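PDB 2CIU: mitochondrial import inner membrane translocase subunit TIM21, which keeps the TOM and TIM23 complexes in close contact during import of transit-peptide proteins, this chain being its domain in the mitochondrial intermembrane space. Local coordinates for residues F11-S16 against Y98-I103; G36-K41 against E79-I84; R56-T61 against H72-H77; L86-A91 against N104-V109. One frame throughout, in Å; residues are numbered along the deposited sequence.

Contact 1 (F11-S16 against Y98-I103)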
loop_
_atom_site.group_PDB
_atom_site.type_symbol
_atom_site.label_atom_id
_atom_site.label_comp_id
_atom_site.label_asym_id
_atom_site.label_seq_id
_atom_site.Cartn_x
_atom_site.Cartn_y
_atom_site.Cartn_z
ATOM N N PHE A 11 -2.340 -6.156 5.636
ATOM C CA PHE A 11 -3.166 -5.505 4.630
ATOM C C PHE A 11 -4.219 -4.589 5.267
ATOM O O PHE A 11 -4.394 -3.453 4.843
ATOM C CB PHE A 11 -3.867 -6.557 3.769
ATOM C CG PHE A 11 -4.978 -5.999 2.920
ATOM C CD1 PHE A 11 -4.706 -5.231 1.792
ATOM C CD2 PHE A 11 -6.302 -6.203 3.285
ATOM C CE1 PHE A 11 -5.741 -4.668 1.037
ATOM C CE2 PHE A 11 -7.340 -5.645 2.538
ATOM C CZ PHE A 11 -7.064 -4.878 1.416
ATOM N N ASN A 12 -4.917 -5.082 6.284
ATOM C CA ASN A 12 -5.947 -4.256 6.917
ATOM C C ASN A 12 -5.368 -2.957 7.461
ATOM O O ASN A 12 -5.939 -1.877 7.315
ATOM C CB ASN A 12 -6.627 -5.021 8.059
ATOM C CG ASN A 12 -7.559 -6.116 7.562
ATOM O OD1 ASN A 12 -7.925 -6.161 6.381
ATOM N ND2 ASN A 12 -7.956 -7.003 8.471
ATOM N N ARG A 13 -4.210 -3.070 8.091
ATOM C CA ARG A 13 -3.541 -1.928 8.662
ATOM C C ARG A 13 -3.104 -0.941 7.574
ATOM O O ARG A 13 -3.306 0.271 7.682
ATOM C CB ARG A 13 -2.340 -2.445 9.449
ATOM C CG ARG A 13 -1.453 -1.412 10.055
ATOM C CD ARG A 13 -0.374 -2.177 10.786
ATOM N NE ARG A 13 0.711 -1.330 11.235
ATOM C CZ ARG A 13 1.885 -1.808 11.621
ATOM N NH1 ARG A 13 2.100 -3.120 11.602
ATOM N NH2 ARG A 13 2.836 -0.978 12.016
ATOM N N ALA A 14 -2.513 -1.478 6.511
ATOM C CA ALA A 14 -2.030 -0.655 5.419
ATOM C C ALA A 14 -3.130 0.025 4.611
ATOM O O ALA A 14 -3.053 1.217 4.341
ATOM C CB ALA A 14 -1.145 -1.499 4.500
ATOM N N VAL A 15 -4.156 -0.728 4.234
ATOM C CA VAL A 15 -5.221 -0.148 3.435
ATOM C C VAL A 15 -5.979 0.898 4.250
ATOM O O VAL A 15 -6.474 1.886 3.702
ATOM C CB VAL A 15 -6.179 -1.247 2.894
ATOM C CG1 VAL A 15 -7.048 -1.808 4.021
ATOM C CG2 VAL A 15 -7.021 -0.682 1.770
ATOM N N SER A 16 -6.044 0.701 5.562
ATOM C CA SER A 16 -6.731 1.672 6.401
ATOM C C SER A 16 -5.983 2.997 6.409
ATOM O O SER A 16 -6.596 4.064 6.386
ATOM C CB SER A 16 -6.893 1.127 7.817
ATOM O OG SER A 16 -7.778 0.021 7.803
ATOM N N TYR A 98 4.470 -5.854 18.883
ATOM C CA TYR A 98 3.793 -7.034 18.390
ATOM C C TYR A 98 3.660 -6.876 16.873
ATOM O O TYR A 98 4.082 -7.745 16.101
ATOM C CB TYR A 98 2.396 -7.138 19.006
ATOM C CG TYR A 98 1.562 -8.235 18.391
ATOM C CD1 TYR A 98 1.663 -9.547 18.832
ATOM C CD2 TYR A 98 0.687 -7.958 17.337
ATOM C CE1 TYR A 98 0.918 -10.563 18.244
ATOM C CE2 TYR A 98 -0.062 -8.967 16.742
ATOM C CZ TYR A 98 0.056 -10.264 17.201
ATOM O OH TYR A 98 -0.709 -11.255 16.632
ATOM N N GLN A 99 3.075 -5.757 16.449
ATOM C CA GLN A 99 2.885 -5.497 15.027
ATOM C C GLN A 99 4.226 -5.169 14.381
ATOM O O GLN A 99 5.072 -4.510 14.985
ATOM C CB GLN A 99 1.886 -4.341 14.803
ATOM C CG GLN A 99 2.388 -2.945 15.162
ATOM C CD GLN A 99 2.323 -2.633 16.642
ATOM O OE1 GLN A 99 2.008 -3.494 17.462
ATOM N NE2 GLN A 99 2.623 -1.389 16.993
ATOM N N PRO A 100 4.441 -5.637 13.143
ATOM C CA PRO A 100 5.721 -5.340 12.503
ATOM C C PRO A 100 5.885 -3.880 12.145
ATOM O O PRO A 100 4.910 -3.139 12.003
ATOM C CB PRO A 100 5.708 -6.246 11.274
ATOM C CG PRO A 100 4.251 -6.312 10.930
ATOM C CD PRO A 100 3.620 -6.514 12.292
ATOM N N ASP A 101 7.134 -3.464 11.996
ATOM C CA ASP A 101 7.419 -2.091 11.627
ATOM C C ASP A 101 7.197 -1.878 10.137
ATOM O O ASP A 101 7.511 -2.747 9.326
ATOM C CB ASP A 101 8.873 -1.736 11.948
ATOM C CG ASP A 101 9.173 -1.780 13.428
ATOM O OD1 ASP A 101 8.392 -1.197 14.205
ATOM O OD2 ASP A 101 10.202 -2.381 13.809
ATOM N N PHE A 102 6.625 -0.735 9.777
ATOM C CA PHE A 102 6.447 -0.414 8.370
ATOM C C PHE A 102 7.742 0.315 8.018
ATOM O O PHE A 102 8.071 1.341 8.616
ATOM C CB PHE A 102 5.245 0.507 8.151
ATOM C CG PHE A 102 3.932 -0.224 7.982
ATOM C CD1 PHE A 102 3.805 -1.561 8.348
ATOM C CD2 PHE A 102 2.822 0.437 7.473
ATOM C CE1 PHE A 102 2.588 -2.228 8.208
ATOM C CE2 PHE A 102 1.597 -0.222 7.331
ATOM C CZ PHE A 102 1.482 -1.551 7.696
ATOM N N ILE A 103 8.479 -0.240 7.062
ATOM C CA ILE A 103 9.756 0.311 6.629
ATOM C C ILE A 103 9.634 1.301 5.472
ATOM O O ILE A 103 10.340 2.311 5.422
ATOM C CB ILE A 103 10.696 -0.838 6.183
ATOM C CG1 ILE A 103 10.961 -1.780 7.355
ATOM C CG2 ILE A 103 12.002 -0.269 5.627
ATOM C CD1 ILE A 103 11.764 -3.006 6.977
#
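Arg13 stretches from helix 6-20 across the ring of Phe102 to the backbone carbonyl of Pro100. Its CG stands anti to the backbone N (chi1 176°), and the chain stays extended as far as NE, a reach that suits arginine. Both terminal nitrogens close on one oxygen: Arg13 NH1 lies 2.8 Å from Pro100 O, in the carbonyl plane on a lone pair, while Arg13 NH2 lies 3.0 Å from Pro100 O, nearly on the line of the C=O bond. The guanidinium rests flat on Phe102, with planes 20° apart, and Phe102 CE1 sits beneath its centre, 3.5 Å from Arg13 CZ. Over the opposite face comes Gln99 CG, from a side chain that crosses the arginine at about a right angle. The aliphatic part is used too, Arg13 CD lying 3.7 Å from Phe102 CZ. Beyond the stack, Ala14 is small enough for the helix to approach the same ring, its CA near the ring edge. An alanine in place of Arg13 would probably leave Pro100 O without these two donors and Phe102 without its stacked guanidinium. Cation-pi attraction and a forked hydrogen bond thus join helix 6-20 to the start of strand 101-108 through one side chain.

Contact 2 (G36-K41 against E79-I84)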
loop_
_atom_site.group_PDB
_atom_site.type_symbol
_atom_site.label_atom_id
_atom_site.label_comp_id
_atom_site.label_asym_id
_atom_site.label_seq_id
_atom_site.Cartn_x
_atom_site.Cartn_y
_atom_site.Cartn_z
ATOM N N GLY A 36 -21.206 12.582 2.493
ATOM C CA GLY A 36 -20.387 11.457 2.909
ATOM C C GLY A 36 -19.163 11.252 2.036
ATOM O O GLY A 36 -19.030 11.882 0.989
ATOM N N LYS A 37 -18.271 10.372 2.476
ATOM C CA LYS A 37 -17.044 10.074 1.731
ATOM C C LYS A 37 -17.268 8.859 0.850
ATOM O O LYS A 37 -17.988 7.938 1.223
ATOM C CB LYS A 37 -15.886 9.787 2.700
ATOM C CG LYS A 37 -15.587 10.920 3.667
ATOM C CD LYS A 37 -14.541 10.534 4.718
ATOM C CE LYS A 37 -13.138 10.446 4.130
ATOM N NZ LYS A 37 -12.107 10.138 5.171
ATOM N N GLU A 38 -16.641 8.851 -0.322
ATOM C CA GLU A 38 -16.774 7.721 -1.224
ATOM C C GLU A 38 -16.234 6.458 -0.571
ATOM O O GLU A 38 -15.205 6.487 0.122
ATOM C CB GLU A 38 -16.003 7.981 -2.521
ATOM C CG GLU A 38 -16.067 6.822 -3.512
ATOM C CD GLU A 38 -15.305 7.088 -4.806
ATOM O OE1 GLU A 38 -14.943 8.250 -5.077
ATOM O OE2 GLU A 38 -15.092 6.122 -5.564
ATOM N N ARG A 39 -16.929 5.347 -0.787
ATOM C CA ARG A 39 -16.496 4.068 -0.245
ATOM C C ARG A 39 -15.509 3.468 -1.242
ATOM O O ARG A 39 -15.903 2.992 -2.304
ATOM C CB ARG A 39 -17.689 3.127 -0.073
ATOM C CG ARG A 39 -18.635 3.556 1.040
ATOM C CD ARG A 39 -19.749 2.542 1.240
ATOM N NE ARG A 39 -20.702 2.536 0.134
ATOM C CZ ARG A 39 -21.594 3.497 -0.090
ATOM N NH1 ARG A 39 -21.659 4.547 0.719
ATOM N NH2 ARG A 39 -22.424 3.407 -1.121
ATOM N N LEU A 40 -14.230 3.512 -0.900
ATOM C CA LEU A 40 -13.202 2.961 -1.773
ATOM C C LEU A 40 -13.204 1.437 -1.732
ATOM O O LEU A 40 -13.734 0.817 -0.805
ATOM C CB LEU A 40 -11.832 3.501 -1.363
ATOM C CG LEU A 40 -11.614 5.004 -1.541
ATOM C CD1 LEU A 40 -10.230 5.394 -1.034
ATOM C CD2 LEU A 40 -11.774 5.370 -3.006
ATOM N N LYS A 41 -12.603 0.838 -2.756
ATOM C CA LYS A 41 -12.516 -0.601 -2.907
ATOM C C LYS A 41 -11.034 -0.991 -2.908
ATOM O O LYS A 41 -10.196 -0.213 -3.357
ATOM C CB LYS A 41 -13.170 -0.983 -4.230
ATOM C CG LYS A 41 -13.187 -2.455 -4.545
ATOM C CD LYS A 41 -13.874 -2.681 -5.885
ATOM C CE LYS A 41 -14.007 -4.146 -6.212
ATOM N NZ LYS A 41 -14.837 -4.320 -7.443
ATOM N N GLU A 79 -9.101 1.376 -5.201
ATOM C CA GLU A 79 -9.804 1.920 -6.350
ATOM C C GLU A 79 -10.978 2.829 -6.023
ATOM O O GLU A 79 -11.801 2.496 -5.174
ATOM C CB GLU A 79 -10.320 0.762 -7.212
ATOM C CG GLU A 79 -11.163 1.219 -8.404
ATOM C CD GLU A 79 -11.749 0.082 -9.218
ATOM O OE1 GLU A 79 -12.526 0.373 -10.150
ATOM O OE2 GLU A 79 -11.449 -1.099 -8.948
ATOM N N SER A 80 -11.035 3.973 -6.697
ATOM C CA SER A 80 -12.162 4.900 -6.545
ATOM C C SER A 80 -12.909 4.789 -7.866
ATOM O O SER A 80 -12.472 4.083 -8.772
ATOM C CB SER A 80 -11.687 6.343 -6.359
ATOM O OG SER A 80 -11.054 6.826 -7.534
ATOM N N LYS A 81 -14.036 5.481 -7.989
ATOM C CA LYS A 81 -14.787 5.431 -9.240
ATOM C C LYS A 81 -13.995 6.033 -10.411
ATOM O O LYS A 81 -14.332 5.816 -11.577
ATOM C CB LYS A 81 -16.111 6.190 -9.090
ATOM C CG LYS A 81 -17.083 5.559 -8.109
ATOM C CD LYS A 81 -18.244 6.505 -7.824
ATOM C CE LYS A 81 -19.110 5.989 -6.685
ATOM N NZ LYS A 81 -20.059 7.035 -6.211
ATOM N N LYS A 82 -12.940 6.785 -10.107
ATOM C CA LYS A 82 -12.163 7.421 -11.166
ATOM C C LYS A 82 -10.719 6.959 -11.336
ATOM O O LYS A 82 -10.154 7.113 -12.418
ATOM C CB LYS A 82 -12.162 8.937 -10.968
ATOM C CG LYS A 82 -13.552 9.529 -10.803
ATOM C CD LYS A 82 -13.548 11.041 -10.883
ATOM C CE LYS A 82 -13.395 11.503 -12.324
ATOM N NZ LYS A 82 -13.786 12.931 -12.498
ATOM N N LYS A 83 -10.128 6.394 -10.291
ATOM C CA LYS A 83 -8.722 5.991 -10.368
ATOM C C LYS A 83 -8.385 4.714 -9.613
ATOM O O LYS A 83 -9.103 4.294 -8.707
ATOM C CB LYS A 83 -7.852 7.113 -9.794
ATOM C CG LYS A 83 -8.045 8.480 -10.426
ATOM C CD LYS A 83 -7.496 8.550 -11.842
ATOM C CE LYS A 83 -5.981 8.523 -11.858
ATOM N NZ LYS A 83 -5.452 8.794 -13.228
ATOM N N ILE A 84 -7.270 4.093 -9.991
ATOM C CA ILE A 84 -6.801 2.908 -9.297
ATOM C C ILE A 84 -5.369 3.196 -8.858
ATOM O O ILE A 84 -4.534 3.606 -9.670
ATOM C CB ILE A 84 -6.811 1.662 -10.195
ATOM C CG1 ILE A 84 -8.254 1.275 -10.524
ATOM C CG2 ILE A 84 -6.109 0.507 -9.493
ATOM C CD1 ILE A 84 -8.377 0.053 -11.421
HETATM O O HOH W 1 -13.236 -2.978 -9.654
#
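Lys41 and Glu79 form an antiparallel hydrogen-bonded pair: Lys41 N donates to Glu79 O at 3.0 Å, and Glu79 N to Lys41 O at 2.7 Å. Residues 36-40 and 80-83 are loop; strands 41-48 and 70-79 continue the pairing. Both side chains extend on one face of the sheet, where a water links Lys41 NZ to Glu79 OE2; that oxygen also bonds to Tyr43. Glu38 CG is anti to the backbone N (chi1 179°), the chain is straight, and OE2 accepts from Lys81 N at 2.7 Å through its syn lone pair. OE1 binds Asp31 N, so one carboxylate braces its own loop and ties it to the turn at 80-83. An alanine at Glu38 would probably leave the Lys81 and Asp31 amides without these acceptors. Leu40 CD2 packs tightly on Ser80 CB, 3.5 Å away. Ser80 suits the turn: its OG accepts from the amides of Lys82 and Lys83 and bonds to Leu28 O. This ST turn and ST motif heads the tight connection between antiparallel strands 70-79 and 84-92.

Contact 3 (R56-T61 against H72-H77)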
loop_
_atom_site.group_PDB
_atom_site.type_symbol
_atom_site.label_atom_id
_atom_site.label_comp_id
_atom_site.label_asym_id
_atom_site.label_seq_id
_atom_site.Cartn_x
_atom_site.Cartn_y
_atom_site.Cartn_z
ATOM N N ARG A 56 -4.793 -10.737 -7.668
ATOM C CA ARG A 56 -4.199 -11.890 -7.011
ATOM C C ARG A 56 -4.679 -11.831 -5.571
ATOM O O ARG A 56 -5.156 -10.792 -5.101
ATOM C CB ARG A 56 -2.668 -11.774 -6.961
ATOM C CG ARG A 56 -1.906 -12.140 -8.207
ATOM C CD ARG A 56 -0.408 -11.968 -7.951
ATOM N NE ARG A 56 0.408 -12.380 -9.094
ATOM C CZ ARG A 56 1.728 -12.235 -9.162
ATOM N NH1 ARG A 56 2.393 -11.687 -8.154
ATOM N NH2 ARG A 56 2.384 -12.638 -10.242
ATOM N N PRO A 57 -4.585 -12.953 -4.852
ATOM C CA PRO A 57 -5.012 -12.924 -3.457
ATOM C C PRO A 57 -4.031 -11.987 -2.737
ATOM O O PRO A 57 -2.896 -11.803 -3.188
ATOM C CB PRO A 57 -4.828 -14.373 -3.017
ATOM C CG PRO A 57 -5.120 -15.135 -4.265
ATOM C CD PRO A 57 -4.375 -14.337 -5.314
ATOM N N ILE A 58 -4.475 -11.386 -1.642
ATOM C CA ILE A 58 -3.625 -10.496 -0.865
ATOM C C ILE A 58 -2.592 -11.354 -0.129
ATOM O O ILE A 58 -2.940 -12.245 0.648
ATOM C CB ILE A 58 -4.467 -9.684 0.141
ATOM C CG1 ILE A 58 -5.375 -8.721 -0.626
ATOM C CG2 ILE A 58 -3.562 -8.905 1.084
ATOM C CD1 ILE A 58 -6.466 -8.091 0.217
ATOM N N VAL A 59 -1.316 -11.086 -0.389
ATOM C CA VAL A 59 -0.234 -11.845 0.235
ATOM C C VAL A 59 1.038 -11.007 0.265
ATOM O O VAL A 59 1.144 -10.004 -0.431
ATOM C CB VAL A 59 0.121 -13.123 -0.581
ATOM C CG1 VAL A 59 -1.097 -14.041 -0.710
ATOM C CG2 VAL A 59 0.647 -12.722 -1.950
ATOM N N SER A 60 2.003 -11.430 1.074
ATOM C CA SER A 60 3.286 -10.742 1.110
ATOM C C SER A 60 4.318 -11.760 0.667
ATOM O O SER A 60 4.060 -12.963 0.678
ATOM C CB SER A 60 3.648 -10.256 2.519
ATOM O OG SER A 60 3.840 -11.335 3.410
ATOM N N THR A 61 5.466 -11.265 0.233
ATOM C CA THR A 61 6.567 -12.139 -0.154
ATOM C C THR A 61 7.701 -11.804 0.812
ATOM O O THR A 61 7.818 -10.661 1.270
ATOM C CB THR A 61 7.019 -11.903 -1.615
ATOM O OG1 THR A 61 8.001 -12.894 -1.961
ATOM C CG2 THR A 61 7.624 -10.512 -1.788
ATOM N N HIS A 72 9.082 -8.221 4.666
ATOM C CA HIS A 72 7.875 -8.631 3.958
ATOM C C HIS A 72 7.485 -7.528 2.988
ATOM O O HIS A 72 7.467 -6.350 3.346
ATOM C CB HIS A 72 6.709 -8.852 4.936
ATOM C CG HIS A 72 6.901 -10.019 5.851
ATOM N ND1 HIS A 72 6.155 -11.174 5.749
ATOM C CD2 HIS A 72 7.761 -10.215 6.877
ATOM C CE1 HIS A 72 6.549 -12.031 6.674
ATOM N NE2 HIS A 72 7.522 -11.474 7.371
ATOM N N TYR A 73 7.182 -7.909 1.754
ATOM C CA TYR A 73 6.780 -6.947 0.742
ATOM C C TYR A 73 5.362 -7.296 0.315
ATOM O O TYR A 73 5.040 -8.457 0.091
ATOM C CB TYR A 73 7.720 -7.016 -0.462
ATOM C CG TYR A 73 9.139 -6.651 -0.112
ATOM C CD1 TYR A 73 9.601 -5.350 -0.256
ATOM C CD2 TYR A 73 10.010 -7.618 0.383
ATOM C CE1 TYR A 73 10.909 -5.013 0.080
ATOM C CE2 TYR A 73 11.312 -7.298 0.727
ATOM C CZ TYR A 73 11.759 -5.998 0.570
ATOM O OH TYR A 73 13.061 -5.689 0.888
ATOM N N MET A 74 4.515 -6.281 0.218
ATOM C CA MET A 74 3.135 -6.503 -0.171
ATOM C C MET A 74 2.662 -5.409 -1.105
ATOM O O MET A 74 2.938 -4.225 -0.882
ATOM C CB MET A 74 2.236 -6.529 1.067
ATOM C CG MET A 74 0.749 -6.677 0.730
ATOM S SD MET A 74 -0.311 -6.669 2.217
ATOM C CE MET A 74 -0.178 -8.358 2.699
ATOM N N ARG A 75 1.965 -5.811 -2.161
ATOM C CA ARG A 75 1.409 -4.849 -3.091
ATOM C C ARG A 75 -0.083 -5.096 -3.204
ATOM O O ARG A 75 -0.530 -6.237 -3.221
ATOM C CB ARG A 75 2.072 -4.964 -4.466
ATOM C CG ARG A 75 3.473 -4.413 -4.406
ATOM C CD ARG A 75 4.154 -4.320 -5.734
ATOM N NE ARG A 75 5.414 -3.616 -5.532
ATOM C CZ ARG A 75 6.323 -3.402 -6.473
ATOM N NH1 ARG A 75 6.127 -3.840 -7.709
ATOM N NH2 ARG A 75 7.431 -2.743 -6.165
ATOM N N PHE A 76 -0.852 -4.015 -3.242
ATOM C CA PHE A 76 -2.297 -4.143 -3.400
ATOM C C PHE A 76 -2.823 -2.868 -4.036
ATOM O O PHE A 76 -2.076 -1.918 -4.247
ATOM C CB PHE A 76 -2.990 -4.437 -2.049
ATOM C CG PHE A 76 -2.836 -3.357 -1.020
ATOM C CD1 PHE A 76 -3.725 -2.279 -0.970
ATOM C CD2 PHE A 76 -1.814 -3.424 -0.079
ATOM C CE1 PHE A 76 -3.591 -1.294 0.007
ATOM C CE2 PHE A 76 -1.675 -2.444 0.897
ATOM C CZ PHE A 76 -2.566 -1.376 0.945
ATOM N N HIS A 77 -4.106 -2.846 -4.371
ATOM C CA HIS A 77 -4.663 -1.670 -4.998
ATOM C C HIS A 77 -5.809 -1.102 -4.205
ATOM O O HIS A 77 -6.440 -1.814 -3.433
ATOM C CB HIS A 77 -5.209 -1.994 -6.390
ATOM C CG HIS A 77 -4.159 -2.373 -7.389
ATOM N ND1 HIS A 77 -3.736 -3.671 -7.576
ATOM C CD2 HIS A 77 -3.460 -1.618 -8.267
ATOM C CE1 HIS A 77 -2.823 -3.698 -8.534
ATOM N NE2 HIS A 77 -2.640 -2.466 -8.970
HETATM O O HOH W 2 2.111 -8.678 -2.833
HETATM O O HOH W 3 -1.033 -8.509 -1.791
#
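A chi1 of 65° sets Ser60 OG between its backbone N and carbonyl carbon, and His72 CG stands beside its own backbone N, anti to the carbonyl carbon. His72 ND1 donates to Ser60 OG across 3.3 Å, nearly straight at 170°, with the oxygen lying exactly in the ring plane at its edge. Serine suits this place because its short hydroxyl also bonds to Asp7 of helix 6-20. Next along, Thr61 and Tyr73 make an antiparallel hydrogen-bonded pair, Thr61 N to Tyr73 O at 2.8 Å and Tyr73 N to Thr61 O at 2.9 Å. Their side chains share a face, and the branched threonine sets its CG2 3.7 Å from Tyr73 CB. These residues belong to the beta hairpin of strands 60-64 and 70-79, part of the curved antiparallel sheet of the TIM21 domain, a family placed in the NTF2 clan. Toward Val59 the two backbones part and water bridges the gap. One water donates to Val59 O and accepts from Arg75 N; another accepts from Val59 N and donates to Arg75 O, 2.7 Å away. Met74 points to the other face, with Ser60. Its CG is anti to the backbone N, and a bend at chi3 (-83°) accompanies the meeting of its CE with Ile58 CG2 at 3.8 Å. Met74 CG also passes 3.5 Å from Val59 O, and Ile58 itself packs against Phe11 of helix 6-20.

Contact 4 (L86-A91 against N104-V109)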
loop_
_atom_site.group_PDB
_atom_site.type_symbol
_atom_site.label_atom_id
_atom_site.label_comp_id
_atom_site.label_asym_id
_atom_site.label_seq_id
_atom_site.Cartn_x
_atom_site.Cartn_y
_atom_site.Cartn_z
ATOM N N LEU A 86 -1.769 1.860 -6.917
ATOM C CA LEU A 86 -1.002 0.674 -6.581
ATOM C C LEU A 86 -0.281 1.067 -5.301
ATOM O O LEU A 86 0.360 2.109 -5.249
ATOM C CB LEU A 86 0.021 0.341 -7.675
ATOM C CG LEU A 86 1.015 -0.778 -7.325
ATOM C CD1 LEU A 86 0.299 -2.062 -6.939
ATOM C CD2 LEU A 86 1.890 -1.027 -8.531
ATOM N N VAL A 87 -0.406 0.250 -4.264
ATOM C CA VAL A 87 0.227 0.526 -2.978
ATOM C C VAL A 87 1.329 -0.494 -2.766
ATOM O O VAL A 87 1.125 -1.688 -2.980
ATOM C CB VAL A 87 -0.789 0.400 -1.809
ATOM C CG1 VAL A 87 -0.124 0.726 -0.480
ATOM C CG2 VAL A 87 -1.973 1.335 -2.052
ATOM N N HIS A 88 2.506 -0.013 -2.373
ATOM C CA HIS A 88 3.639 -0.888 -2.108
ATOM C C HIS A 88 3.998 -0.729 -0.637
ATOM O O HIS A 88 4.121 0.388 -0.146
ATOM C CB HIS A 88 4.844 -0.468 -2.956
ATOM C CG HIS A 88 6.123 -1.122 -2.534
ATOM N ND1 HIS A 88 6.518 -2.358 -2.999
ATOM C CD2 HIS A 88 7.062 -0.739 -1.637
ATOM C CE1 HIS A 88 7.644 -2.709 -2.404
ATOM N NE2 HIS A 88 7.994 -1.745 -1.574
ATOM N N LEU A 89 4.166 -1.851 0.051
ATOM C CA LEU A 89 4.513 -1.854 1.460
ATOM C C LEU A 89 5.657 -2.812 1.750
ATOM O O LEU A 89 5.698 -3.921 1.218
ATOM C CB LEU A 89 3.289 -2.282 2.293
ATOM C CG LEU A 89 3.477 -2.562 3.786
ATOM C CD1 LEU A 89 3.847 -1.275 4.508
ATOM C CD2 LEU A 89 2.181 -3.157 4.367
ATOM N N GLU A 90 6.598 -2.344 2.566
ATOM C CA GLU A 90 7.715 -3.147 3.041
ATOM C C GLU A 90 7.620 -3.100 4.564
ATOM O O GLU A 90 7.555 -2.017 5.148
ATOM C CB GLU A 90 9.061 -2.554 2.623
ATOM C CG GLU A 90 10.224 -3.455 3.045
ATOM C CD GLU A 90 11.584 -2.833 2.776
ATOM O OE1 GLU A 90 11.667 -1.902 1.954
ATOM O OE2 GLU A 90 12.576 -3.289 3.390
ATOM N N ALA A 91 7.595 -4.260 5.202
ATOM C CA ALA A 91 7.530 -4.317 6.657
ATOM C C ALA A 91 8.548 -5.311 7.191
ATOM O O ALA A 91 9.102 -6.116 6.442
ATOM C CB ALA A 91 6.113 -4.716 7.106
ATOM N N ASN A 104 8.725 1.018 4.550
ATOM C CA ASN A 104 8.555 1.851 3.372
ATOM C C ASN A 104 7.131 1.631 2.885
ATOM O O ASN A 104 6.650 0.513 2.892
ATOM C CB ASN A 104 9.556 1.385 2.295
ATOM C CG ASN A 104 9.472 2.186 1.007
ATOM O OD1 ASN A 104 9.803 1.678 -0.075
ATOM N ND2 ASN A 104 9.047 3.437 1.108
ATOM N N MET A 105 6.453 2.700 2.493
ATOM C CA MET A 105 5.105 2.552 1.971
ATOM C C MET A 105 4.790 3.707 1.038
ATOM O O MET A 105 4.913 4.875 1.410
ATOM C CB MET A 105 4.090 2.485 3.113
ATOM C CG MET A 105 2.677 2.242 2.610
ATOM S SD MET A 105 1.482 2.195 3.975
ATOM C CE MET A 105 0.218 1.270 3.202
ATOM N N TYR A 106 4.433 3.390 -0.203
ATOM C CA TYR A 106 4.111 4.446 -1.138
ATOM C C TYR A 106 2.928 4.055 -1.999
ATOM O O TYR A 106 2.524 2.887 -2.056
ATOM C CB TYR A 106 5.336 4.834 -1.990
ATOM C CG TYR A 106 5.859 3.763 -2.931
ATOM C CD1 TYR A 106 5.225 3.493 -4.147
ATOM C CD2 TYR A 106 6.994 3.023 -2.598
ATOM C CE1 TYR A 106 5.711 2.507 -5.014
ATOM C CE2 TYR A 106 7.486 2.039 -3.450
ATOM C CZ TYR A 106 6.846 1.783 -4.648
ATOM O OH TYR A 106 7.319 0.781 -5.465
ATOM N N VAL A 107 2.359 5.059 -2.648
ATOM C CA VAL A 107 1.192 4.865 -3.480
ATOM C C VAL A 107 1.404 5.490 -4.827
ATOM O O VAL A 107 1.778 6.659 -4.917
ATOM C CB VAL A 107 -0.047 5.520 -2.838
ATOM C CG1 VAL A 107 -1.265 5.275 -3.708
ATOM C CG2 VAL A 107 -0.240 4.980 -1.438
ATOM N N ASP A 108 1.169 4.703 -5.870
ATOM C CA ASP A 108 1.314 5.174 -7.238
ATOM C C ASP A 108 -0.047 5.296 -7.912
ATOM O O ASP A 108 -0.726 4.290 -8.108
ATOM C CB ASP A 108 2.148 4.195 -8.077
ATOM C CG ASP A 108 3.642 4.269 -7.782
ATOM O OD1 ASP A 108 4.119 5.305 -7.279
ATOM O OD2 ASP A 108 4.340 3.274 -8.088
ATOM N N VAL A 109 -0.432 6.520 -8.268
ATOM C CA VAL A 109 -1.684 6.772 -8.980
ATOM C C VAL A 109 -1.254 7.288 -10.352
ATOM O O VAL A 109 -0.430 8.198 -10.447
ATOM C CB VAL A 109 -2.530 7.844 -8.286
ATOM C CG1 VAL A 109 -3.798 8.096 -9.101
ATOM C CG2 VAL A 109 -2.870 7.404 -6.863
HETATM O O HOH W 4 10.490 -1.237 -0.334
#
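A single water is held by three side chains: it donates to Glu90 OE1 at 2.7 Å and to Asn104 OD1 at 3.0 Å, and meets His88 NE2 at 2.8 Å in the plane of the imidazole. Histidine suits the spot because its second nitrogen, ND1, bonds to Arg75 on the next strand; Glu90 likewise sends OE2 to His71. Farther along the strand, Tyr106 CG takes the position between the backbone N and the carbonyl carbon (chi1 65°). Its phenol ring lies against His88, whose CB sits over one face, 3.5 Å from Tyr106 CZ, a CH-pi contact. The two rings are tilted by only 21° but slid apart, with His88 CD2 3.3 Å from Tyr106 CE2. On the other face everything is apolar: Met105, extended through CG and SD, brings CE within 3.7 Å of Val87 CG1, and Val87 CG2 lies 4.1 Å from Val107 CG2. The strands run antiparallel at 178°, laced by backbone bonds from Leu86 with Asp108 to Glu90 with Asn104, where Asn104 N to Glu90 O is weak. This hairpin has strand 70-79 along the side of 84-92, helix 6-20 over Leu89 and Met105, and Arg114 and Tyr116 beside Tyr106.

How the contacts relate
Contacts 1, 3 and 4 cluster around one antiparallel sheet, their centres 10 to 12 Å apart, whereas contact 2 lies at the turn end, its centre 18 to 21 Å from the others. Strand 70-79 carries contact 3 and runs beside strand 84-92 of contact 4; strand 101-108 serves both contacts 4 and 1. Helix 6-20 covers the sheet: Phe11 packs on Phe76 of contact 3, and Ala14 on Met105 of contact 4. Along the chain, contact 1 spans contacts 2 and 3, contact 3 falls within contact 2, and contact 4 interlocks with contact 1. The N-terminal helix is thereby bound to late strands, consistent with the intermembrane-space domain folding as one unit.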